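Local coordinates for protein 3-oxo-tetronate kinase (Haemophilus influenzae, PDB 1YZY) that catalyses the ATP-dependent phosphorylation of 3-oxo-tetronate to 3-oxo-tetronate 4-phosphate, at residues 4-9 / 45-51; 75-79 / 223-227; 301-305 / 405-409; 335-340 / 360-365; 366-371 / 383-388. One frame throughout, in Å; residues are numbered along the deposited sequence.

Contact 1: residues 4-9 / 45-51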
# COMPACT_ATOMS: atom_id res chain seq x y z
N VAL A 4 7.71 1.21 9.47
CA VAL A 4 6.62 0.27 9.32
C VAL A 4 7.10 -0.94 8.54
O VAL A 4 7.82 -0.80 7.55
CB VAL A 4 5.44 0.90 8.57
CG1 VAL A 4 4.29 -0.09 8.44
CG2 VAL A 4 5.00 2.20 9.28
N ILE A 5 6.75 -2.13 9.01
CA ILE A 5 7.11 -3.37 8.35
C ILE A 5 5.81 -4.04 7.96
O ILE A 5 5.14 -4.64 8.80
CB ILE A 5 7.90 -4.30 9.27
CG1 ILE A 5 9.21 -3.62 9.68
CG2 ILE A 5 8.20 -5.62 8.57
CD1 ILE A 5 10.00 -4.38 10.71
N ALA A 6 5.43 -3.92 6.69
CA ALA A 6 4.19 -4.49 6.20
C ALA A 6 4.33 -5.88 5.58
O ALA A 6 5.28 -6.14 4.83
CB ALA A 6 3.55 -3.54 5.23
N ASP A 7 3.36 -6.75 5.85
CA ASP A 7 3.35 -8.13 5.36
C ASP A 7 2.76 -8.37 3.97
O ASP A 7 2.51 -9.52 3.58
CB ASP A 7 2.71 -9.06 6.41
CG ASP A 7 1.18 -9.00 6.42
OD1 ASP A 7 0.58 -7.95 6.10
OD2 ASP A 7 0.57 -10.04 6.75
N ASP A 8 2.44 -7.29 3.27
CA ASP A 8 1.93 -7.40 1.90
C ASP A 8 1.97 -6.03 1.22
O ASP A 8 2.11 -5.00 1.88
CB ASP A 8 0.54 -8.05 1.84
CG ASP A 8 -0.60 -7.07 2.06
OD1 ASP A 8 -0.41 -6.10 2.82
OD2 ASP A 8 -1.68 -7.30 1.47
N PHE A 9 1.85 -6.03 -0.11
CA PHE A 9 1.90 -4.80 -0.88
C PHE A 9 0.71 -3.86 -0.69
O PHE A 9 0.89 -2.67 -0.45
CB PHE A 9 2.11 -5.10 -2.37
CG PHE A 9 2.36 -3.89 -3.19
CD1 PHE A 9 3.56 -3.19 -3.06
CD2 PHE A 9 1.39 -3.39 -4.05
CE1 PHE A 9 3.78 -2.02 -3.77
CE2 PHE A 9 1.60 -2.22 -4.75
CZ PHE A 9 2.80 -1.53 -4.61
N VAL A 45 7.96 2.88 5.17
CA VAL A 45 7.23 1.63 5.13
C VAL A 45 7.93 0.62 4.22
O VAL A 45 8.20 0.92 3.06
CB VAL A 45 5.80 1.84 4.57
CG1 VAL A 45 5.02 0.54 4.60
CG2 VAL A 45 5.07 2.92 5.34
N ILE A 46 8.25 -0.57 4.72
CA ILE A 46 8.87 -1.60 3.89
C ILE A 46 7.84 -2.68 3.58
O ILE A 46 7.29 -3.31 4.47
CB ILE A 46 10.13 -2.23 4.55
CG1 ILE A 46 11.25 -1.19 4.62
CG2 ILE A 46 10.62 -3.45 3.74
CD1 ILE A 46 12.53 -1.72 5.21
N SER A 47 7.54 -2.82 2.29
CA SER A 47 6.58 -3.79 1.78
C SER A 47 7.22 -5.16 1.55
O SER A 47 8.22 -5.28 0.83
CB SER A 47 5.97 -3.25 0.47
OG SER A 47 5.73 -4.27 -0.48
N LEU A 48 6.65 -6.19 2.17
CA LEU A 48 7.15 -7.56 2.04
C LEU A 48 6.07 -8.47 1.45
O LEU A 48 5.00 -8.00 1.05
CB LEU A 48 7.60 -8.11 3.40
CG LEU A 48 8.70 -7.40 4.20
CD1 LEU A 48 8.74 -7.96 5.62
CD2 LEU A 48 10.06 -7.56 3.53
N LYS A 49 6.40 -9.75 1.33
CA LYS A 49 5.47 -10.76 0.82
C LYS A 49 5.45 -11.84 1.90
O LYS A 49 5.53 -13.04 1.60
CB LYS A 49 5.98 -11.36 -0.50
CG LYS A 49 6.12 -10.38 -1.68
CD LYS A 49 6.78 -11.08 -2.88
CE LYS A 49 7.17 -10.11 -4.00
NZ LYS A 49 6.01 -9.64 -4.82
N SER A 50 5.30 -11.41 3.14
CA SER A 50 5.33 -12.31 4.29
C SER A 50 4.00 -12.56 4.99
O SER A 50 4.00 -12.74 6.21
CB SER A 50 6.29 -11.73 5.32
OG SER A 50 5.96 -10.38 5.59
N ARG A 51 2.89 -12.64 4.27
CA ARG A 51 1.63 -12.94 4.95
C ARG A 51 1.43 -14.45 5.17
O ARG A 51 0.91 -14.87 6.21
CB ARG A 51 0.44 -12.35 4.17
CG ARG A 51 -0.91 -12.55 4.87
CD ARG A 51 -2.10 -12.27 3.91
NE ARG A 51 -2.36 -10.89 3.53
CZ ARG A 51 -2.18 -9.83 4.31
NH1 ARG A 51 -1.75 -9.97 5.57
NH2 ARG A 51 -2.41 -8.61 3.84
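Val4 and Ala6 share a sheet face with Val45, with Val4 CB 3.8 Å from Val45 CG2 and Ala6 CB 4.4 Å from Val45 CG1; on the other face Ile5 CG2 lies 3.8 Å from Leu48 CD1. Between these layers the strands run parallel, and three backbone hydrogen bonds fix their register: Ile46 N to Val4 O (2.9 Å), Ala6 N to Ile46 O (3.0 Å) and Leu48 N to Ala6 O (3.0 Å). Past the strand ends the chains become polar. Arg51 reaches back to bridge two consecutive carboxylates, NH1 meeting Asp7 OD2 at 2.6 Å and NH2 meeting Asp8 OD2 at 2.8 Å, which ties the loops at the C-terminal ends of two parallel strands of the mixed sheet. Asp8 serves as N-cap of helix 9-20, its OD1 accepting from Gly11 N. That helix packs on the face bearing Val4, Ala6 and Val45, helix 55-71 on the face bearing Ile5 and Ile46, and strands 77-80 and 26-30 continue the sheet on either side.

Contact 2: residues 75-79 / 223-227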
# COMPACT_ATOMS: atom_id res chain seq x y z
N THR A 75 13.13 5.02 15.01
CA THR A 75 13.20 4.73 16.44
C THR A 75 11.96 4.04 16.99
O THR A 75 11.98 3.51 18.11
CB THR A 75 13.54 6.00 17.30
OG1 THR A 75 12.52 7.00 17.16
CG2 THR A 75 14.88 6.58 16.88
N GLN A 76 10.89 4.02 16.21
CA GLN A 76 9.66 3.36 16.63
C GLN A 76 9.22 2.44 15.51
O GLN A 76 9.22 2.83 14.35
CB GLN A 76 8.56 4.39 16.94
CG GLN A 76 7.26 3.74 17.41
CD GLN A 76 6.26 4.72 17.98
OE1 GLN A 76 6.16 5.87 17.53
NE2 GLN A 76 5.50 4.27 18.96
N PHE A 77 8.82 1.22 15.86
CA PHE A 77 8.43 0.25 14.84
C PHE A 77 6.99 -0.18 14.86
O PHE A 77 6.37 -0.28 15.92
CB PHE A 77 9.38 -0.94 14.90
CG PHE A 77 10.82 -0.53 14.86
CD1 PHE A 77 11.48 -0.39 13.64
CD2 PHE A 77 11.48 -0.16 16.03
CE1 PHE A 77 12.77 0.12 13.58
CE2 PHE A 77 12.77 0.35 15.98
CZ PHE A 77 13.42 0.49 14.76
N TYR A 78 6.47 -0.47 13.67
CA TYR A 78 5.08 -0.87 13.50
C TYR A 78 4.98 -2.06 12.57
O TYR A 78 5.29 -1.96 11.38
CB TYR A 78 4.33 0.32 12.90
CG TYR A 78 2.82 0.20 12.91
CD1 TYR A 78 2.05 1.01 13.75
CD2 TYR A 78 2.15 -0.69 12.08
CE1 TYR A 78 0.66 0.93 13.77
CE2 TYR A 78 0.75 -0.79 12.09
CZ TYR A 78 0.02 0.03 12.94
OH TYR A 78 -1.36 -0.04 12.98
N PHE A 79 4.54 -3.20 13.10
CA PHE A 79 4.34 -4.41 12.32
C PHE A 79 2.91 -4.37 11.81
O PHE A 79 1.97 -4.58 12.56
CB PHE A 79 4.58 -5.65 13.20
CG PHE A 79 4.28 -6.96 12.51
CD1 PHE A 79 4.33 -7.08 11.12
CD2 PHE A 79 3.91 -8.07 13.26
CE1 PHE A 79 4.02 -8.27 10.49
CE2 PHE A 79 3.59 -9.27 12.64
CZ PHE A 79 3.64 -9.37 11.25
N LEU A 223 -4.73 1.98 13.57
CA LEU A 223 -3.88 2.57 14.61
C LEU A 223 -2.79 3.45 14.03
O LEU A 223 -2.49 4.51 14.58
CB LEU A 223 -3.24 1.48 15.47
CG LEU A 223 -2.22 1.97 16.50
CD1 LEU A 223 -2.90 2.88 17.52
CD2 LEU A 223 -1.57 0.79 17.19
N GLY A 224 -2.16 2.96 12.97
CA GLY A 224 -1.09 3.70 12.33
C GLY A 224 -1.53 5.09 11.92
O GLY A 224 -0.74 6.03 12.01
N ALA A 225 -2.76 5.19 11.42
CA ALA A 225 -3.36 6.46 11.00
C ALA A 225 -3.46 7.44 12.16
O ALA A 225 -3.12 8.63 12.02
CB ALA A 225 -4.73 6.20 10.43
N TYR A 226 -3.96 6.97 13.29
CA TYR A 226 -4.10 7.82 14.46
C TYR A 226 -2.78 8.16 15.11
O TYR A 226 -2.67 9.18 15.79
CB TYR A 226 -5.10 7.22 15.45
CG TYR A 226 -6.51 7.53 15.02
CD1 TYR A 226 -7.24 6.64 14.24
CD2 TYR A 226 -7.08 8.77 15.29
CE1 TYR A 226 -8.49 6.97 13.74
CE2 TYR A 226 -8.33 9.12 14.78
CZ TYR A 226 -9.03 8.22 14.01
OH TYR A 226 -10.26 8.57 13.50
N MET A 227 -1.78 7.32 14.89
CA MET A 227 -0.43 7.58 15.41
C MET A 227 0.20 8.70 14.58
O MET A 227 0.99 9.49 15.09
CB MET A 227 0.43 6.32 15.33
CG MET A 227 -0.04 5.21 16.24
SD MET A 227 1.08 3.82 16.20
CE MET A 227 2.38 4.44 17.25
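Tyr78 extends its ring from strand 77-79 toward the helix 223-227, where the phenol end lies beside Leu223 and Gly224: OH is 3.5 Å from Leu223 CB and 3.1 Å from Gly224 N. The latter pair is a weak hydrogen bond donated by the amide, and the same hydroxyl also hydrogen-bonds to Gly220 O before the helix. Gly224 lets the backbone come this close, because a CB on this residue would sit tightly against Tyr78 CZ. A helix packed across a sheet, running nearly antiparallel to the strand beneath (158°, axes 10.9 Å apart), is the recurrent layer of an alpha/beta fold; here helix 221-232 follows the edge strand 216-219, the neighbour of strand 77-80. Met227, one turn beyond Leu223, makes a Met-aromatic contact at the edge of the Tyr78 ring, its SD 3.8 Å from CE1, while Leu223 CD2 stands 4.1 Å from that CE1. Just before the strand Gln76 NE2 comes within 3.6 Å of Met227 CE, although this amide's hydrogen bond goes to Phe214 O.

Contact 3: residues 301-305 / 405-409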
# COMPACT_ATOMS: atom_id res chain seq x y z
N GLU A 301 -1.88 20.85 -24.16
CA GLU A 301 -2.28 21.20 -22.80
C GLU A 301 -2.27 19.97 -21.89
O GLU A 301 -1.85 20.04 -20.74
CB GLU A 301 -3.63 21.90 -22.78
CG GLU A 301 -4.73 21.22 -23.58
CD GLU A 301 -6.00 22.05 -23.61
OE1 GLU A 301 -6.71 22.09 -22.58
OE2 GLU A 301 -6.28 22.68 -24.65
N PHE A 302 -2.74 18.85 -22.43
CA PHE A 302 -2.76 17.60 -21.67
C PHE A 302 -1.81 16.56 -22.27
O PHE A 302 -1.68 16.45 -23.49
CB PHE A 302 -4.19 17.05 -21.58
CG PHE A 302 -5.07 17.82 -20.63
CD1 PHE A 302 -4.67 18.06 -19.32
CD2 PHE A 302 -6.31 18.31 -21.06
CE1 PHE A 302 -5.48 18.78 -18.44
CE2 PHE A 302 -7.13 19.03 -20.18
CZ PHE A 302 -6.71 19.27 -18.87
N ALA A 303 -1.10 15.85 -21.39
CA ALA A 303 -0.14 14.83 -21.79
C ALA A 303 -0.69 13.85 -22.81
O ALA A 303 -1.87 13.47 -22.77
CB ALA A 303 0.35 14.10 -20.57
N PRO A 304 0.15 13.43 -23.78
CA PRO A 304 -0.29 12.48 -24.80
C PRO A 304 -0.49 11.08 -24.21
O PRO A 304 0.23 10.67 -23.30
CB PRO A 304 0.86 12.53 -25.81
CG PRO A 304 2.04 12.76 -24.95
CD PRO A 304 1.55 13.82 -23.99
N MET A 305 -1.45 10.35 -24.73
CA MET A 305 -1.73 9.02 -24.22
C MET A 305 -1.68 7.91 -25.27
O MET A 305 -2.32 7.92 -26.32
CB MET A 305 -3.15 8.99 -23.62
CG MET A 305 -3.73 7.59 -23.44
SD MET A 305 -5.33 7.56 -22.62
CE MET A 305 -6.44 8.13 -23.91
N PHE A 405 -7.63 10.71 -15.72
CA PHE A 405 -6.43 11.16 -16.43
C PHE A 405 -6.16 12.65 -16.43
O PHE A 405 -5.06 13.07 -16.07
CB PHE A 405 -6.36 10.60 -17.85
CG PHE A 405 -6.20 9.11 -17.88
CD1 PHE A 405 -5.25 8.49 -17.08
CD2 PHE A 405 -7.03 8.33 -18.66
CE1 PHE A 405 -5.13 7.11 -17.05
CE2 PHE A 405 -6.93 6.95 -18.64
CZ PHE A 405 -5.97 6.34 -17.83
N GLU A 406 -7.16 13.46 -16.81
CA GLU A 406 -6.97 14.91 -16.82
C GLU A 406 -6.88 15.47 -15.40
O GLU A 406 -6.11 16.40 -15.14
CB GLU A 406 -8.06 15.62 -17.62
CG GLU A 406 -9.48 15.45 -17.11
CD GLU A 406 -10.46 16.36 -17.85
OE1 GLU A 406 -10.33 17.60 -17.74
OE2 GLU A 406 -11.35 15.83 -18.55
N TYR A 407 -7.66 14.89 -14.48
CA TYR A 407 -7.66 15.33 -13.08
C TYR A 407 -6.28 15.18 -12.44
O TYR A 407 -5.81 16.10 -11.76
CB TYR A 407 -8.70 14.57 -12.25
CG TYR A 407 -8.78 15.08 -10.84
CD1 TYR A 407 -9.13 16.41 -10.58
CD2 TYR A 407 -8.44 14.27 -9.76
CE1 TYR A 407 -9.13 16.92 -9.28
CE2 TYR A 407 -8.44 14.76 -8.45
CZ TYR A 407 -8.79 16.09 -8.22
OH TYR A 407 -8.77 16.61 -6.94
N ALA A 408 -5.68 14.01 -12.61
CA ALA A 408 -4.36 13.73 -12.07
C ALA A 408 -3.38 14.84 -12.45
O ALA A 408 -2.49 15.20 -11.68
CB ALA A 408 -3.86 12.40 -12.61
N GLN A 409 -3.55 15.38 -13.66
CA GLN A 409 -2.70 16.46 -14.17
C GLN A 409 -3.17 17.84 -13.70
O GLN A 409 -2.36 18.72 -13.43
CB GLN A 409 -2.68 16.42 -15.69
CG GLN A 409 -2.29 15.09 -16.25
CD GLN A 409 -2.22 15.09 -17.75
OE1 GLN A 409 -2.92 14.32 -18.41
NE2 GLN A 409 -1.37 15.94 -18.30
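Side-chain rotamers shape how the irregular segment 301-305 meets the helix 405-409. Phe302 leaves the backbone sideways, but its m rotamer swings the ring to the helix, where Glu406 CB sits over one face in a CH-pi contact, 4.2 Å from the ring centroid. Glu406 itself is p at chi1 and t at chi2; its OE2 makes long, weak ion pairs with Lys265 and Lys269. Gln409, m then t, extends its side chain toward Ala303, whose CB faces the helix. Deeper in, t at chi1 and chi2 extends the Met305 chain and carries SD to 4.3 Å from Phe405 CE2 in an oblique Met-aromatic contact; the p at chi3 turns only CE. Phe405, again m, also rests on Val250, Ser252, Ile351 and Ala353, residues of the central strands 248-252 and 349-353, so the C-terminal helix lies against the sheet of the nucleotide-binding domain. The Phe405 side chain is about 8 Å from Ser254 and from Gly354, which probably bind ATP. The CH-pi and sulfur-aromatic contacts give the interface a largely apolar character.

Contact 4: residues 335-340 / 360-365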
# COMPACT_ATOMS: atom_id res chain seq x y z
N PHE A 335 5.28 -0.95 -23.65
CA PHE A 335 5.19 0.13 -22.67
C PHE A 335 6.52 0.27 -21.93
O PHE A 335 7.00 1.37 -21.69
CB PHE A 335 4.08 -0.14 -21.65
CG PHE A 335 2.70 0.23 -22.12
CD1 PHE A 335 2.42 1.52 -22.56
CD2 PHE A 335 1.67 -0.70 -22.08
CE1 PHE A 335 1.13 1.88 -22.95
CE2 PHE A 335 0.38 -0.36 -22.47
CZ PHE A 335 0.11 0.94 -22.91
N ALA A 336 7.10 -0.86 -21.56
CA ALA A 336 8.36 -0.88 -20.85
C ALA A 336 9.49 -0.25 -21.65
O ALA A 336 10.25 0.56 -21.12
CB ALA A 336 8.73 -2.30 -20.48
N LYS A 337 9.62 -0.64 -22.91
CA LYS A 337 10.68 -0.08 -23.74
C LYS A 337 10.45 1.38 -24.12
O LYS A 337 11.41 2.13 -24.32
CB LYS A 337 10.94 -0.97 -24.96
CG LYS A 337 11.74 -2.22 -24.61
CD LYS A 337 11.97 -3.12 -25.82
CE LYS A 337 12.69 -4.40 -25.41
NZ LYS A 337 12.74 -5.42 -26.50
N LEU A 338 9.18 1.77 -24.21
CA LEU A 338 8.82 3.14 -24.54
C LEU A 338 9.10 4.02 -23.34
O LEU A 338 9.67 5.10 -23.46
CB LEU A 338 7.35 3.23 -24.92
CG LEU A 338 6.72 4.60 -25.21
CD1 LEU A 338 7.46 5.32 -26.33
CD2 LEU A 338 5.26 4.41 -25.57
N ALA A 339 8.69 3.55 -22.16
CA ALA A 339 8.88 4.29 -20.92
C ALA A 339 10.35 4.54 -20.65
O ALA A 339 10.72 5.56 -20.07
CB ALA A 339 8.26 3.56 -19.77
N ALA A 340 11.19 3.57 -21.00
CA ALA A 340 12.63 3.70 -20.80
C ALA A 340 13.22 4.74 -21.74
O ALA A 340 14.12 5.50 -21.36
CB ALA A 340 13.31 2.36 -21.00
N ILE A 360 5.27 -3.19 -14.75
CA ILE A 360 6.27 -3.28 -15.82
C ILE A 360 7.05 -1.97 -16.03
O ILE A 360 8.27 -2.00 -16.20
CB ILE A 360 5.61 -3.76 -17.16
CG1 ILE A 360 6.64 -4.50 -18.01
CG2 ILE A 360 5.00 -2.60 -17.94
CD1 ILE A 360 6.97 -5.88 -17.49
N VAL A 361 6.34 -0.84 -15.99
CA VAL A 361 6.96 0.48 -16.16
C VAL A 361 7.86 0.84 -14.97
O VAL A 361 8.90 1.48 -15.15
CB VAL A 361 5.88 1.58 -16.38
CG1 VAL A 361 6.50 2.96 -16.28
CG2 VAL A 361 5.23 1.39 -17.73
N VAL A 362 7.44 0.48 -13.76
CA VAL A 362 8.24 0.74 -12.57
C VAL A 362 9.46 -0.18 -12.60
O VAL A 362 10.54 0.19 -12.16
CB VAL A 362 7.42 0.46 -11.28
CG1 VAL A 362 8.33 0.41 -10.05
CG2 VAL A 362 6.35 1.53 -11.11
N GLN A 363 9.24 -1.41 -13.06
CA GLN A 363 10.30 -2.42 -13.16
C GLN A 363 11.40 -1.98 -14.12
O GLN A 363 12.59 -2.07 -13.80
CB GLN A 363 9.72 -3.75 -13.63
CG GLN A 363 10.76 -4.86 -13.75
CD GLN A 363 10.16 -6.19 -14.15
OE1 GLN A 363 9.90 -7.05 -13.30
NE2 GLN A 363 9.93 -6.37 -15.44
N GLU A 364 10.98 -1.54 -15.30
CA GLU A 364 11.89 -1.08 -16.34
C GLU A 364 12.71 0.14 -15.91
O GLU A 364 13.93 0.18 -16.10
CB GLU A 364 11.09 -0.75 -17.60
CG GLU A 364 11.96 -0.44 -18.81
CD GLU A 364 12.78 -1.63 -19.26
OE1 GLU A 364 12.19 -2.66 -19.63
OE2 GLU A 364 14.02 -1.53 -19.24
N LEU A 365 12.04 1.15 -15.35
CA LEU A 365 12.73 2.35 -14.90
C LEU A 365 13.68 2.07 -13.73
O LEU A 365 14.56 2.88 -13.43
CB LEU A 365 11.72 3.46 -14.56
CG LEU A 365 10.69 3.78 -15.66
CD1 LEU A 365 9.85 4.98 -15.24
CD2 LEU A 365 11.37 4.05 -17.00
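Small residues on one helix and branched ones on the other give this interface its relief. Ala336 and Ala339 form a shallow hollow on helix 335-340, into which Ile360, Val361 and Leu365 project: Ile360 CG1 lies 3.9 Å from Ala336 CB, Val361 CG1 4.0 Å from Ala339 CB, and Leu365 CD2 4.2 Å from that same Ala339 CB. So little bulk intervenes that Ala336 and Val361 bring their CA atoms within 5.1 Å, and the short axes approach to 8.5 Å at a crossing angle of -48°. Such helices flank the sheet in an alpha/beta domain; strand 349-353 links them in sequence, making a helix-strand-helix unit. Leu365 leaves its helix sideways, but CD2 reaches back to within 3.5 Å of Ala339 O. Along the exposed border Glu364 folds over the alanines, CG 3.0 Å from Ala336 O and 3.8 Å from Ala340 CB. Phe335 offers only its base, CB 4.4 Å from Val361 CG2, while its ring turns away toward Thr357, a probable ATP-binding residue, and Leu251.

Contact 5: residues 366-371 / 383-388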
# COMPACT_ATOMS: atom_id res chain seq x y z
N GLY A 366 13.50 0.92 -13.09
CA GLY A 366 14.36 0.50 -12.00
C GLY A 366 14.17 1.09 -10.62
O GLY A 366 15.09 1.07 -9.80
N PHE A 367 12.97 1.59 -10.32
CA PHE A 367 12.68 2.20 -9.02
C PHE A 367 12.39 1.17 -7.93
O PHE A 367 11.61 0.24 -8.12
CB PHE A 367 11.53 3.18 -9.17
CG PHE A 367 11.76 4.23 -10.22
CD1 PHE A 367 13.02 4.81 -10.37
CD2 PHE A 367 10.72 4.64 -11.04
CE1 PHE A 367 13.24 5.79 -11.33
CE2 PHE A 367 10.93 5.62 -12.01
CZ PHE A 367 12.20 6.20 -12.15
N THR A 368 13.02 1.36 -6.77
CA THR A 368 12.90 0.45 -5.64
C THR A 368 12.03 0.97 -4.50
O THR A 368 11.74 0.23 -3.55
CB THR A 368 14.30 0.16 -5.05
OG1 THR A 368 14.89 1.39 -4.61
CG2 THR A 368 15.20 -0.48 -6.10
N GLY A 369 11.66 2.24 -4.57
CA GLY A 369 10.85 2.84 -3.53
C GLY A 369 10.36 4.19 -4.01
O GLY A 369 10.82 4.70 -5.03
N PHE A 370 9.44 4.78 -3.25
CA PHE A 370 8.88 6.06 -3.63
C PHE A 370 8.51 6.92 -2.44
O PHE A 370 8.35 6.41 -1.33
CB PHE A 370 7.59 5.84 -4.44
CG PHE A 370 7.75 4.93 -5.62
CD1 PHE A 370 8.13 5.44 -6.86
CD2 PHE A 370 7.54 3.56 -5.49
CE1 PHE A 370 8.30 4.59 -7.95
CE2 PHE A 370 7.71 2.70 -6.57
CZ PHE A 370 8.09 3.22 -7.81
N HIS A 371 8.47 8.22 -2.66
CA HIS A 371 8.04 9.17 -1.66
C HIS A 371 6.52 9.31 -1.86
O HIS A 371 6.12 9.64 -2.98
CB HIS A 371 8.58 10.56 -1.96
CG HIS A 371 10.01 10.74 -1.56
ND1 HIS A 371 10.39 11.34 -0.38
CD2 HIS A 371 11.16 10.38 -2.19
CE1 HIS A 371 11.71 11.33 -0.29
NE2 HIS A 371 12.20 10.76 -1.37
N LEU A 383 3.49 9.86 -6.71
CA LEU A 383 4.74 9.27 -6.23
C LEU A 383 5.96 9.98 -6.81
O LEU A 383 5.85 10.77 -7.73
CB LEU A 383 4.80 7.79 -6.63
CG LEU A 383 3.68 6.81 -6.29
CD1 LEU A 383 3.89 5.49 -7.05
CD2 LEU A 383 3.63 6.56 -4.79
N LYS A 384 7.11 9.74 -6.20
CA LYS A 384 8.35 10.28 -6.71
C LYS A 384 9.40 9.27 -6.30
O LYS A 384 9.49 8.90 -5.14
CB LYS A 384 8.72 11.64 -6.15
CG LYS A 384 9.90 12.24 -6.92
CD LYS A 384 10.46 13.50 -6.31
CE LYS A 384 11.44 13.20 -5.18
NZ LYS A 384 12.62 12.42 -5.65
N ALA A 385 10.16 8.81 -7.29
CA ALA A 385 11.20 7.83 -7.06
C ALA A 385 12.21 8.35 -6.05
O ALA A 385 12.40 9.56 -5.92
CB ALA A 385 11.89 7.51 -8.38
N VAL A 386 12.82 7.45 -5.30
CA VAL A 386 13.84 7.84 -4.33
C VAL A 386 15.18 8.06 -5.06
O VAL A 386 16.01 8.88 -4.64
CB VAL A 386 14.01 6.79 -3.20
CG1 VAL A 386 12.74 6.72 -2.37
CG2 VAL A 386 14.34 5.43 -3.78
N GLU A 387 15.36 7.34 -6.17
CA GLU A 387 16.57 7.39 -7.00
C GLU A 387 16.78 8.68 -7.80
O GLU A 387 17.93 9.09 -8.02
CB GLU A 387 16.60 6.21 -7.97
CG GLU A 387 16.69 4.84 -7.31
CD GLU A 387 15.34 4.23 -6.97
OE1 GLU A 387 14.31 4.94 -6.92
OE2 GLU A 387 15.31 3.01 -6.75
N GLU A 388 15.69 9.27 -8.28
CA GLU A 388 15.75 10.50 -9.07
C GLU A 388 14.41 11.21 -9.17
O GLU A 388 13.37 10.60 -8.95
CB GLU A 388 16.29 10.19 -10.48
CG GLU A 388 15.54 9.08 -11.22
CD GLU A 388 16.21 8.71 -12.54
OE1 GLU A 388 16.81 9.60 -13.19
OE2 GLU A 388 16.13 7.52 -12.93
O HOH W 1 15.11 10.63 -2.78
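In this beta hairpin of strands 369-375 and 380-385, the antiparallel ladder is firm at one point, where His371 N donates to Lys384 O over 2.8 Å; the return bond, Lys384 N to His371 O at 3.4 Å, is weak, as is Val386 N to Gly369 O, also 3.4 Å. Beyond the strands Glu387 takes over: its OE2 accepts from both Thr368 N (2.8 Å) and Thr368 OG1 (2.7 Å), linking the residue before strand 369-375 to those after strand 380-385, whereas its OE1 is buried without a partner. Lys384 NZ turns back on its own segment to give a hydrogen bond to Ala385 O at 2.9 Å, and Glu388 OE2 is engaged by Lys343 in a salt bridge. The rings fill the space between the polar links: Ala385 CB lies over the face of Phe367, 3.6 Å from its centroid, and Leu383 CD1 over that of Phe370, 4.3 Å from its centroid. A water joins the two segments, donating to Val386 O at 2.7 Å and lying 3.2 Å from His371 NE2.

How the contacts relate
Contacts 1, 2 and 5 share one large mixed sheet running through both domains. Contacts 1 and 2 meet directly, strand 3-6 lying beside strand 77-80, with Ile5 N 2.8 Å from Tyr78 O in a probable hydrogen bond. Contact 5 lies across strand 26-30 from contact 1, their centres about 17 Å apart, and touches contact 4 where Val362 CG1 meets Phe370 CZ at 3.6 Å. Contacts 4 and 5 are nested within the chain loop closed by contact 3. Contacts 3 and 4 approach the probable ATP site: the Phe405 side chain is about 8 Å from that of Ser254, and Phe335's about 4 Å from that of Thr357. From contact 1, the Phe9 side chain comes about 9 Å from Gly355 of that site.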